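PDB 3V5C: mandelate racemase/muconate lactonizing protein from Paenibacillus sp., which probably dehydrates galacturonate as a magnesium-binding lyase of the enolase superfamily. Local coordinates for residues 109-117 / 322-330; 124-132 / 352-360. The protein carries 1 engineered substitution. All coordinates share one frame; numbering follows the deposited sequence.

Along the chain the segments come in the order 109-117, 124-132, 322-330 and 352-360. Contact 1 joins the first to the third and contact 2 the second to the fourth, so the two long loops cross. Each closes over most of the enolase-type barrel. Contact 1 sets helix 111-115 against helix 317-325 and the residues that follow it. Contact 2 adds strand 356-359, antiparallel, to strand 126-135, which also pairs in parallel with 167-170 and 335-337 of the barrel. The two contacts touch each other: Tyr112 packs on Leu126 and Val359, His324 on Val359, and Ser326 on Val128. Together they tie helix 111-115 and strand 126-135 to the late part of the barrel domain.

Contact 1: residues 109-117 / 322-330; sequences KPVYDLVSG and SGHLSAAVR
Tyr112 and His324 carry this contact, with Tyr112 at the start of helix 111-115 and His324 on helix 317-325. The imidazole takes the backbone N-H of Tyr112 at its edge, in the ring plane, with Tyr112 N 3.0 Å from His324 ND1. The bond is bent, 134° at the hydrogen, and weak. CG of Tyr112 stands between its own backbone N and carbonyl carbon (chi1 67°), which sets the phenol ring against the imidazole, with CG of the N-cap residue Pro110 over one of its faces. Tyr112 CD2 then lies 3.6 Å from His324 ND1, and the two rings meet obliquely, their planes 40° apart. CB of Pro110 meets the edge of the imidazole at CE1. Val111 comes at the same ring obliquely, with CB 3.5 Å from His324 ND1.

Further along, small residues let the backbones close up. Ala327 CB rests 3.7 Å from Tyr112 CB. Ala328 CB sits 3.4 Å from Val115 O and also meets CG2 of Val115. The CA-H of Ser116 points to the carbonyl of Ala327, with Ser116 CA 3.4 Å from Ala327 O. Ser116 OG turns to the backbone N of Ala118.

Outside the segments, Phe365 packs edge-to-face with His324, and Val111 also packs on Phe291 of helix 291-303. An alanine in place of His324 would probably leave the Tyr112 N-H without its acceptor and open a gap between Pro110, Val111 and the phenol.

His324 NE2 shares a weak hydrogen bond with Tyr350 OH. Since ND1 accepts, NE2 probably carries the proton. The imidazole is thus a polar link in an otherwise largely apolar helix contact.

Contact 2: residues 124-132 / 352-360; sequences ASLVVPCYD and IENGEIHVP
Strands 126-132 and 356-359 run antiparallel with a marked twist, 142° between their directions, and Val128 and Ile357 form a hydrogen-bonded pair.

Val127 and His358 are a non-hydrogen-bonded pair with their side chains side by side. CG1 of Val127, anti to its backbone N (chi1 -180°), lies over one face of the imidazole in a CH-pi contact, 3.9 Å from the centroid of the His358 ring. Its CG2 approaches ND1. The Glu356 chain crosses the same valine, with Glu356 OE1 3.3 Å from Val127 CG1. A water joins Glu356 OE2 to Val127 O.

The other face is mostly apolar. Val128 CB meets Ile357 CG2 at 3.8 Å, and Val128 CG2 meets Val359 CG2. Phe332 and Val335 also pack on Val128. Below these side chains the backbones are held at both ends. Val359 N bonds to Leu126 O, and a second water takes the N-H of Leu126 and gives a bond to Val359 O.

Cys130 points toward the partner strand. Its SG rests on the peptide between Glu356 and Ile357, with Cys130 SG 3.8 Å from Glu356 C, and touches Ile352 CG2. Ile352 reaches it from strand 351-353, across the type I' turn from Glu353 to Glu356, where Asn354 and Gly355 have positive phi. Cys130 N bonds to Gly355 O of this turn. The bond is nearly straight at the hydrogen, 172°, although the donor stands above the carbonyl plane.

The sheet thus has two unlike faces. Val128, Ile357 and Val359 pack mainly on apolar groups, with His324 and Ser326 also touching this side, while Val127 lies with the polar His358 and Glu356. Water satisfies backbone groups at Leu126, Val127 and Val359.

Contact 1: residues 109-117 / 322-330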
ATOM      1  N   LYS A 109     -15.473  17.407  -0.840  1.00 18.27           N
ATOM      2  CA  LYS A 109     -14.265  17.374  -0.025  1.00 18.85           C
ATOM      3  C   LYS A 109     -13.428  16.157  -0.393  1.00 15.78           C
ATOM      4  O   LYS A 109     -13.987  15.121  -0.743  1.00 13.65           O
ATOM      5  CB  LYS A 109     -14.614  17.308   1.459  1.00 17.42           C
ATOM      6  CG  LYS A 109     -15.231  18.597   2.008  1.00 19.25           C
ATOM      7  CD  LYS A 109     -15.665  18.441   3.451  1.00 27.98           C
ATOM      8  CE  LYS A 109     -16.263  19.739   3.967  1.00 33.63           C
ATOM      9  NZ  LYS A 109     -16.673  19.625   5.385  1.00 39.05           N
ATOM     10  N   PRO A 110     -12.089  16.293  -0.346  1.00 16.18           N
ATOM     11  CA  PRO A 110     -11.252  15.100  -0.511  1.00 15.24           C
ATOM     12  C   PRO A 110     -11.399  14.214   0.723  1.00 17.15           C
ATOM     13  O   PRO A 110     -11.667  14.704   1.820  1.00 14.14           O
ATOM     14  CB  PRO A 110      -9.840  15.675  -0.582  1.00 14.43           C
ATOM     15  CG  PRO A 110      -9.916  16.927   0.271  1.00 15.08           C
ATOM     16  CD  PRO A 110     -11.276  17.498  -0.085  1.00 17.81           C
ATOM     17  N   VAL A 111     -11.244  12.909   0.554  1.00 11.89           N
ATOM     18  CA  VAL A 111     -11.380  12.001   1.683  1.00 12.70           C
ATOM     19  C   VAL A 111     -10.449  12.353   2.840  1.00 13.23           C
ATOM     20  O   VAL A 111     -10.841  12.255   4.013  1.00 14.41           O
ATOM     21  CB  VAL A 111     -11.161  10.553   1.247  1.00 11.26           C
ATOM     22  CG1 VAL A 111     -10.936   9.634   2.469  1.00 12.81           C
ATOM     23  CG2 VAL A 111     -12.353  10.088   0.405  1.00 10.61           C
ATOM     24  N   TYR A 112      -9.234  12.783   2.532  1.00 12.44           N
ATOM     25  CA  TYR A 112      -8.314  13.107   3.614  1.00 12.40           C
ATOM     26  C   TYR A 112      -8.901  14.148   4.588  1.00 15.89           C
ATOM     27  O   TYR A 112      -8.700  14.030   5.792  1.00 18.05           O
ATOM     28  CB  TYR A 112      -6.913  13.468   3.111  1.00 13.99           C
ATOM     29  CG  TYR A 112      -6.789  14.750   2.318  1.00 15.30           C
ATOM     30  CD1 TYR A 112      -6.767  15.987   2.960  1.00 18.67           C
ATOM     31  CD2 TYR A 112      -6.630  14.719   0.938  1.00 11.59           C
ATOM     32  CE1 TYR A 112      -6.622  17.166   2.243  1.00 17.99           C
ATOM     33  CE2 TYR A 112      -6.493  15.887   0.206  1.00 13.81           C
ATOM     34  CZ  TYR A 112      -6.489  17.113   0.872  1.00 17.77           C
ATOM     35  OH  TYR A 112      -6.340  18.273   0.152  1.00 18.43           O
ATOM     36  N   ASP A 113      -9.676  15.107   4.072  1.00 15.93           N
ATOM     37  CA  ASP A 113     -10.379  16.055   4.948  1.00 19.08           C
ATOM     38  C   ASP A 113     -11.529  15.438   5.732  1.00 20.77           C
ATOM     39  O   ASP A 113     -11.844  15.865   6.846  1.00 18.25           O
ATOM     40  CB  ASP A 113     -10.906  17.234   4.153  1.00 20.45           C
ATOM     41  CG  ASP A 113      -9.884  18.307   3.991  1.00 27.46           C
ATOM     42  OD1 ASP A 113     -10.103  19.185   3.132  1.00 25.98           O
ATOM     43  OD2 ASP A 113      -8.872  18.273   4.732  1.00 20.36           O
ATOM     44  N   LEU A 114     -12.179  14.448   5.142  1.00 13.64           N
ATOM     45  CA  LEU A 114     -13.253  13.750   5.835  1.00 16.21           C
ATOM     46  C   LEU A 114     -12.766  12.864   6.982  1.00 19.55           C
ATOM     47  O   LEU A 114     -13.533  12.583   7.905  1.00 21.48           O
ATOM     48  CB  LEU A 114     -14.066  12.884   4.858  1.00 16.53           C
ATOM     49  CG  LEU A 114     -14.784  13.576   3.692  1.00 18.29           C
ATOM     50  CD1 LEU A 114     -15.554  12.566   2.832  1.00 16.11           C
ATOM     51  CD2 LEU A 114     -15.710  14.668   4.186  1.00 25.32           C
ATOM     52  N   VAL A 115     -11.513  12.405   6.931  1.00 15.72           N
ATOM     53  CA  VAL A 115     -11.083  11.398   7.904  1.00 17.41           C
ATOM     54  C   VAL A 115      -9.967  11.842   8.839  1.00 22.14           C
ATOM     55  O   VAL A 115      -9.581  11.110   9.742  1.00 22.14           O
ATOM     56  CB  VAL A 115     -10.648  10.076   7.236  1.00 16.88           C
ATOM     57  CG1 VAL A 115     -11.767   9.508   6.402  1.00 16.61           C
ATOM     58  CG2 VAL A 115      -9.360  10.277   6.424  1.00 17.65           C
ATOM     59  N   SER A 116      -9.438  13.033   8.620  1.00 16.29           N
ATOM     60  CA  SER A 116      -8.303  13.482   9.411  1.00 22.20           C
ATOM     61  C   SER A 116      -8.708  13.641  10.870  1.00 22.41           C
ATOM     62  O   SER A 116      -7.925  13.361  11.780  1.00 26.38           O
ATOM     63  CB  SER A 116      -7.777  14.810   8.880  1.00 22.84           C
ATOM     64  OG  SER A 116      -8.766  15.809   9.028  1.00 24.54           O
ATOM     65  N   GLY A 117      -9.948  14.067  11.083  1.00 21.80           N
ATOM     66  CA  GLY A 117     -10.406  14.412  12.412  1.00 22.27           C
ATOM     67  C   GLY A 117      -9.732  15.704  12.841  1.00 25.78           C
ATOM     68  O   GLY A 117      -9.635  15.997  14.032  1.00 27.98           O
ATOM     69  N   SER A 322      -3.908   4.944   0.129  1.00  9.68           N
ATOM     70  CA  SER A 322      -2.857   5.133   1.130  1.00 12.27           C
ATOM     71  C   SER A 322      -2.539   6.600   1.360  1.00 12.29           C
ATOM     72  O   SER A 322      -2.363   7.049   2.494  1.00 11.55           O
ATOM     73  CB  SER A 322      -1.574   4.418   0.698  1.00 12.03           C
ATOM     74  OG  SER A 322      -1.773   3.023   0.574  1.00 13.51           O
ATOM     75  N   GLY A 323      -2.415   7.354   0.274  1.00 10.81           N
ATOM     76  CA  GLY A 323      -2.161   8.779   0.389  1.00 10.16           C
ATOM     77  C   GLY A 323      -3.199   9.493   1.252  1.00  8.27           C
ATOM     78  O   GLY A 323      -2.836  10.274   2.129  1.00 11.37           O
ATOM     79  N   HIS A 324      -4.477   9.209   1.039  1.00  9.49           N
ATOM     80  CA  HIS A 324      -5.517   9.819   1.867  1.00 10.83           C
ATOM     81  C   HIS A 324      -5.511   9.308   3.307  1.00 11.74           C
ATOM     82  O   HIS A 324      -5.756  10.072   4.238  1.00 11.65           O
ATOM     83  CB  HIS A 324      -6.902   9.594   1.249  1.00  9.76           C
ATOM     84  CG  HIS A 324      -7.169  10.442   0.048  1.00 11.09           C
ATOM     85  ND1 HIS A 324      -7.996  11.548   0.087  1.00 13.38           N
ATOM     86  CD2 HIS A 324      -6.712  10.351  -1.222  1.00 10.38           C
ATOM     87  CE1 HIS A 324      -8.044  12.092  -1.116  1.00 13.85           C
ATOM     88  NE2 HIS A 324      -7.274  11.387  -1.928  1.00 13.06           N
ATOM     89  N   LEU A 325      -5.214   8.023   3.496  1.00 11.16           N
ATOM     90  CA  LEU A 325      -5.207   7.453   4.841  1.00 11.33           C
ATOM     91  C   LEU A 325      -4.215   8.182   5.731  1.00 12.82           C
ATOM     92  O   LEU A 325      -4.416   8.314   6.939  1.00 11.97           O
ATOM     93  CB  LEU A 325      -4.804   5.980   4.784  1.00 11.49           C
ATOM     94  CG  LEU A 325      -4.635   5.256   6.121  1.00 10.22           C
ATOM     95  CD1 LEU A 325      -5.962   5.210   6.865  1.00 12.71           C
ATOM     96  CD2 LEU A 325      -4.092   3.841   5.898  1.00 14.06           C
ATOM     97  N   SER A 326      -3.117   8.629   5.131  1.00  9.51           N
ATOM     98  CA  SER A 326      -2.056   9.267   5.894  1.00  9.50           C
ATOM     99  C   SER A 326      -2.552  10.418   6.750  1.00 13.26           C
ATOM    100  O   SER A 326      -1.958  10.689   7.790  1.00 13.26           O
ATOM    101  CB  SER A 326      -0.914   9.721   4.984  1.00 11.41           C
ATOM    102  OG  SER A 326      -1.283  10.883   4.279  1.00 13.48           O
ATOM    103  N   ALA A 327      -3.631  11.088   6.333  1.00 11.92           N
ATOM    104  CA  ALA A 327      -4.137  12.219   7.109  1.00 12.84           C
ATOM    105  C   ALA A 327      -4.764  11.805   8.438  1.00 16.07           C
ATOM    106  O   ALA A 327      -4.971  12.654   9.309  1.00 15.29           O
ATOM    107  CB  ALA A 327      -5.128  13.060   6.286  1.00 13.58           C
ATOM    108  N   ALA A 328      -5.065  10.516   8.593  1.00 13.21           N
ATOM    109  CA  ALA A 328      -5.728  10.010   9.801  1.00 13.50           C
ATOM    110  C   ALA A 328      -4.777   9.276  10.759  1.00 15.94           C
ATOM    111  O   ALA A 328      -5.209   8.791  11.808  1.00 15.58           O
ATOM    112  CB  ALA A 328      -6.880   9.091   9.411  1.00 12.47           C
ATOM    113  N   VAL A 329      -3.500   9.175  10.392  1.00 13.48           N
ATOM    114  CA  VAL A 329      -2.538   8.410  11.184  1.00 11.15           C
ATOM    115  C   VAL A 329      -1.306   9.259  11.424  1.00 11.96           C
ATOM    116  O   VAL A 329      -0.720   9.789  10.475  1.00 12.18           O
ATOM    117  CB  VAL A 329      -2.145   7.126  10.443  1.00 11.83           C
ATOM    118  CG1 VAL A 329      -1.135   6.315  11.253  1.00 12.99           C
ATOM    119  CG2 VAL A 329      -3.375   6.287  10.126  1.00 13.19           C
ATOM    120  N   ARG A 330      -0.934   9.425  12.686  1.00 10.93           N
ATOM    121  CA  ARG A 330       0.181  10.287  13.023  1.00 11.23           C
ATOM    122  C   ARG A 330       1.494   9.707  12.490  1.00 12.56           C
ATOM    123  O   ARG A 330       2.244  10.389  11.789  1.00 12.75           O
ATOM    124  CB  ARG A 330       0.291  10.529  14.535  1.00 13.94           C
ATOM    125  CG  ARG A 330       1.469  11.453  14.871  1.00 15.33           C
ATOM    126  CD  ARG A 330       1.556  11.832  16.349  1.00 12.39           C
ATOM    127  NE  ARG A 330       1.900  10.684  17.186  1.00 12.46           N
ATOM    128  CZ  ARG A 330       1.035  10.045  17.975  1.00 16.88           C
ATOM    129  NH1 ARG A 330      -0.226  10.444  18.048  1.00 22.64           N
ATOM    130  NH2 ARG A 330       1.435   9.012  18.699  1.00 21.81           N
TER

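Contact 2: residues 124-132 / 352-360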
ATOM      1  N   ALA A 124      -4.266  23.451   3.648  1.00 32.99           N
ATOM      2  CA  ALA A 124      -2.901  23.030   3.357  1.00 32.25           C
ATOM      3  C   ALA A 124      -2.932  21.815   2.436  1.00 26.67           C
ATOM      4  O   ALA A 124      -3.781  20.931   2.582  1.00 29.04           O
ATOM      5  CB  ALA A 124      -2.139  22.714   4.640  1.00 28.89           C
ATOM      6  N   SER A 125      -2.014  21.786   1.477  1.00 23.80           N
ATOM      7  CA  SER A 125      -1.913  20.649   0.570  1.00 24.49           C
ATOM      8  C   SER A 125      -1.419  19.418   1.310  1.00 22.61           C
ATOM      9  O   SER A 125      -0.572  19.522   2.209  1.00 26.79           O
ATOM     10  CB  SER A 125      -0.971  20.964  -0.594  1.00 24.82           C
ATOM     11  OG  SER A 125      -1.538  21.949  -1.438  1.00 27.81           O
ATOM     12  N   LEU A 126      -1.944  18.258   0.915  1.00 23.04           N
ATOM     13  CA  LEU A 126      -1.502  16.980   1.452  1.00 16.95           C
ATOM     14  C   LEU A 126      -0.378  16.421   0.600  1.00 15.71           C
ATOM     15  O   LEU A 126      -0.581  16.050  -0.554  1.00 18.42           O
ATOM     16  CB  LEU A 126      -2.649  15.970   1.518  1.00 16.04           C
ATOM     17  CG  LEU A 126      -2.251  14.664   2.215  1.00 16.67           C
ATOM     18  CD1 LEU A 126      -1.643  14.948   3.582  1.00 23.62           C
ATOM     19  CD2 LEU A 126      -3.430  13.731   2.328  1.00 19.12           C
ATOM     20  N   VAL A 127       0.804  16.369   1.192  1.00 15.22           N
ATOM     21  CA  VAL A 127       1.995  15.852   0.522  1.00 16.38           C
ATOM     22  C   VAL A 127       2.531  14.731   1.408  1.00 15.52           C
ATOM     23  O   VAL A 127       2.778  14.943   2.588  1.00 16.35           O
ATOM     24  CB  VAL A 127       3.068  16.973   0.349  1.00 18.13           C
ATOM     25  CG1 VAL A 127       4.310  16.447  -0.350  1.00 18.18           C
ATOM     26  CG2 VAL A 127       2.481  18.166  -0.430  1.00 18.93           C
ATOM     27  N   VAL A 128       2.705  13.540   0.837  1.00 10.74           N
ATOM     28  CA  VAL A 128       2.956  12.341   1.628  1.00 13.12           C
ATOM     29  C   VAL A 128       4.215  11.637   1.121  1.00 11.61           C
ATOM     30  O   VAL A 128       4.369  11.444  -0.078  1.00 13.41           O
ATOM     31  CB  VAL A 128       1.749  11.361   1.505  1.00 12.29           C
ATOM     32  CG1 VAL A 128       1.856  10.216   2.477  1.00 11.80           C
ATOM     33  CG2 VAL A 128       0.431  12.095   1.734  1.00 12.80           C
ATOM     34  N   PRO A 129       5.119  11.250   2.028  1.00 11.83           N
ATOM     35  CA  PRO A 129       6.293  10.507   1.551  1.00 11.06           C
ATOM     36  C   PRO A 129       5.903   9.235   0.802  1.00 12.66           C
ATOM     37  O   PRO A 129       4.941   8.575   1.169  1.00 12.05           O
ATOM     38  CB  PRO A 129       7.023  10.136   2.849  1.00 12.46           C
ATOM     39  CG  PRO A 129       6.575  11.182   3.834  1.00 17.48           C
ATOM     40  CD  PRO A 129       5.141  11.453   3.486  1.00 15.62           C
ATOM     41  N   CYS A 130       6.641   8.891  -0.242  1.00 11.15           N
ATOM     42  CA  CYS A 130       6.434   7.613  -0.902  1.00 10.95           C
ATOM     43  C   CYS A 130       7.771   6.960  -1.182  1.00 13.00           C
ATOM     44  O   CYS A 130       8.824   7.596  -1.070  1.00 12.57           O
ATOM     45  CB  CYS A 130       5.686   7.781  -2.221  1.00  8.84           C
ATOM     46  SG  CYS A 130       6.487   8.853  -3.470  1.00 13.22           S
ATOM     47  N   TYR A 131       7.721   5.687  -1.549  1.00 11.25           N
ATOM     48  CA  TYR A 131       8.918   4.978  -1.965  1.00  9.25           C
ATOM     49  C   TYR A 131       8.625   4.099  -3.152  1.00  8.38           C
ATOM     50  O   TYR A 131       7.492   3.697  -3.397  1.00 10.54           O
ATOM     51  CB  TYR A 131       9.544   4.143  -0.821  1.00  9.80           C
ATOM     52  CG  TYR A 131       8.759   2.916  -0.360  1.00 11.18           C
ATOM     53  CD1 TYR A 131       8.761   1.738  -1.104  1.00 10.91           C
ATOM     54  CD2 TYR A 131       8.059   2.929   0.836  1.00 15.11           C
ATOM     55  CE1 TYR A 131       8.078   0.619  -0.677  1.00 14.25           C
ATOM     56  CE2 TYR A 131       7.374   1.806   1.285  1.00 13.49           C
ATOM     57  CZ  TYR A 131       7.375   0.657   0.517  1.00 12.87           C
ATOM     58  OH  TYR A 131       6.703  -0.464   0.930  1.00 13.57           O
ATOM     59  N   ASP A 132       9.674   3.846  -3.923  1.00 10.19           N
ATOM     60  CA  ASP A 132       9.573   3.088  -5.146  1.00 12.57           C
ATOM     61  C   ASP A 132       9.680   1.614  -4.800  1.00 10.42           C
ATOM     62  O   ASP A 132      10.744   1.153  -4.384  1.00 10.45           O
ATOM     63  CB  ASP A 132      10.729   3.511  -6.056  1.00 11.95           C
ATOM     64  CG  ASP A 132      10.711   2.817  -7.394  1.00 14.81           C
ATOM     65  OD1 ASP A 132       9.905   1.891  -7.596  1.00 13.64           O
ATOM     66  OD2 ASP A 132      11.545   3.187  -8.253  1.00 21.00           O
ATOM     67  N   ILE A 352       4.238  12.945  -8.428  1.00 15.35           N
ATOM     68  CA  ILE A 352       5.386  12.603  -7.590  1.00 13.31           C
ATOM     69  C   ILE A 352       6.494  13.638  -7.761  1.00 17.27           C
ATOM     70  O   ILE A 352       6.843  14.014  -8.890  1.00 17.77           O
ATOM     71  CB  ILE A 352       5.999  11.226  -7.951  1.00 15.87           C
ATOM     72  CG1 ILE A 352       4.939  10.122  -8.012  1.00 18.70           C
ATOM     73  CG2 ILE A 352       7.129  10.880  -6.979  1.00 15.98           C
ATOM     74  CD1 ILE A 352       4.116   9.991  -6.756  1.00 16.73           C
ATOM     75  N   GLU A 353       7.051  14.097  -6.653  1.00 15.33           N
ATOM     76  CA  GLU A 353       8.150  15.053  -6.708  1.00 15.93           C
ATOM     77  C   GLU A 353       8.990  14.894  -5.450  1.00 15.37           C
ATOM     78  O   GLU A 353       8.465  14.860  -4.339  1.00 13.70           O
ATOM     79  CB  GLU A 353       7.622  16.491  -6.854  1.00 19.51           C
ATOM     80  CG  GLU A 353       8.711  17.558  -6.915  1.00 27.04           C
ATOM     81  CD  GLU A 353       8.152  18.985  -6.902  1.00 34.83           C
ATOM     82  OE1 GLU A 353       7.103  19.229  -7.530  1.00 37.38           O
ATOM     83  OE2 GLU A 353       8.765  19.864  -6.260  1.00 44.85           O
ATOM     84  N   ASN A 354      10.297  14.755  -5.628  1.00 15.69           N
ATOM     85  CA  ASN A 354      11.207  14.701  -4.491  1.00 14.91           C
ATOM     86  C   ASN A 354      10.821  13.704  -3.401  1.00 15.51           C
ATOM     87  O   ASN A 354      10.890  14.007  -2.208  1.00 15.67           O
ATOM     88  CB  ASN A 354      11.408  16.098  -3.904  1.00 17.38           C
ATOM     89  CG  ASN A 354      12.152  17.017  -4.857  1.00 28.38           C
ATOM     90  OD1 ASN A 354      13.100  16.595  -5.523  1.00 33.24           O
ATOM     91  ND2 ASN A 354      11.722  18.273  -4.935  1.00 32.64           N
ATOM     92  N   GLY A 355      10.392  12.518  -3.827  1.00 12.76           N
ATOM     93  CA  GLY A 355      10.160  11.430  -2.887  1.00 13.59           C
ATOM     94  C   GLY A 355       8.855  11.563  -2.128  1.00 13.58           C
ATOM     95  O   GLY A 355       8.703  10.979  -1.056  1.00 13.28           O
ATOM     96  N   GLU A 356       7.926  12.340  -2.683  1.00 14.64           N
ATOM     97  CA  GLU A 356       6.608  12.538  -2.083  1.00 12.66           C
ATOM     98  C   GLU A 356       5.517  12.485  -3.143  1.00 11.52           C
ATOM     99  O   GLU A 356       5.710  12.936  -4.296  1.00 13.35           O
ATOM    100  CB  GLU A 356       6.532  13.890  -1.368  1.00 15.81           C
ATOM    101  CG  GLU A 356       7.619  14.116  -0.306  1.00 18.06           C
ATOM    102  CD  GLU A 356       7.563  15.506   0.319  1.00 23.90           C
ATOM    103  OE1 GLU A 356       7.577  16.506  -0.430  1.00 24.48           O
ATOM    104  OE2 GLU A 356       7.502  15.602   1.562  1.00 25.26           O
ATOM    105  N   ILE A 357       4.363  11.949  -2.745  1.00 12.09           N
ATOM    106  CA  ILE A 357       3.180  11.989  -3.584  1.00 14.46           C
ATOM    107  C   ILE A 357       2.308  13.165  -3.170  1.00 11.77           C
ATOM    108  O   ILE A 357       2.005  13.347  -1.985  1.00 13.40           O
ATOM    109  CB  ILE A 357       2.412  10.630  -3.570  1.00 13.42           C
ATOM    110  CG1 ILE A 357       1.215  10.652  -4.504  1.00 12.36           C
ATOM    111  CG2 ILE A 357       1.967  10.233  -2.148  1.00 14.41           C
ATOM    112  CD1 ILE A 357       0.757   9.243  -4.937  1.00 14.82           C
ATOM    113  N   HIS A 358       1.952  13.999  -4.144  1.00 13.82           N
ATOM    114  CA  HIS A 358       1.087  15.137  -3.901  1.00 15.22           C
ATOM    115  C   HIS A 358      -0.351  14.736  -4.172  1.00 16.23           C
ATOM    116  O   HIS A 358      -0.720  14.451  -5.299  1.00 15.72           O
ATOM    117  CB  HIS A 358       1.508  16.319  -4.784  1.00 13.39           C
ATOM    118  CG  HIS A 358       2.835  16.892  -4.404  1.00 15.82           C
ATOM    119  ND1 HIS A 358       2.982  18.182  -3.940  1.00 21.98           N
ATOM    120  CD2 HIS A 358       4.069  16.336  -4.370  1.00 16.76           C
ATOM    121  CE1 HIS A 358       4.255  18.404  -3.661  1.00 22.66           C
ATOM    122  NE2 HIS A 358       4.934  17.297  -3.901  1.00 17.98           N
ATOM    123  N   VAL A 359      -1.138  14.657  -3.108  1.00 15.72           N
ATOM    124  CA  VAL A 359      -2.534  14.244  -3.206  1.00 14.40           C
ATOM    125  C   VAL A 359      -3.385  15.476  -3.533  1.00 12.95           C
ATOM    126  O   VAL A 359      -3.282  16.478  -2.833  1.00 16.54           O
ATOM    127  CB  VAL A 359      -3.006  13.614  -1.875  1.00 12.95           C
ATOM    128  CG1 VAL A 359      -4.447  13.121  -2.006  1.00 13.08           C
ATOM    129  CG2 VAL A 359      -2.105  12.447  -1.482  1.00 14.80           C
ATOM    130  N   PRO A 360      -4.205  15.412  -4.587  1.00 12.72           N
ATOM    131  CA  PRO A 360      -5.014  16.586  -4.968  1.00 14.03           C
ATOM    132  C   PRO A 360      -6.127  16.860  -3.949  1.00 17.18           C
ATOM    133  O   PRO A 360      -6.561  15.947  -3.245  1.00 15.01           O
ATOM    134  CB  PRO A 360      -5.643  16.155  -6.309  1.00 16.15           C
ATOM    135  CG  PRO A 360      -5.715  14.649  -6.200  1.00 13.68           C
ATOM    136  CD  PRO A 360      -4.408  14.289  -5.521  1.00 14.21           C
TER
HETATM  137  O   HOH W   1      -4.068  18.456  -1.080  1.00 21.06           O
HETATM  138  O   HOH W   2       5.621  15.261   3.469  1.00 34.50           O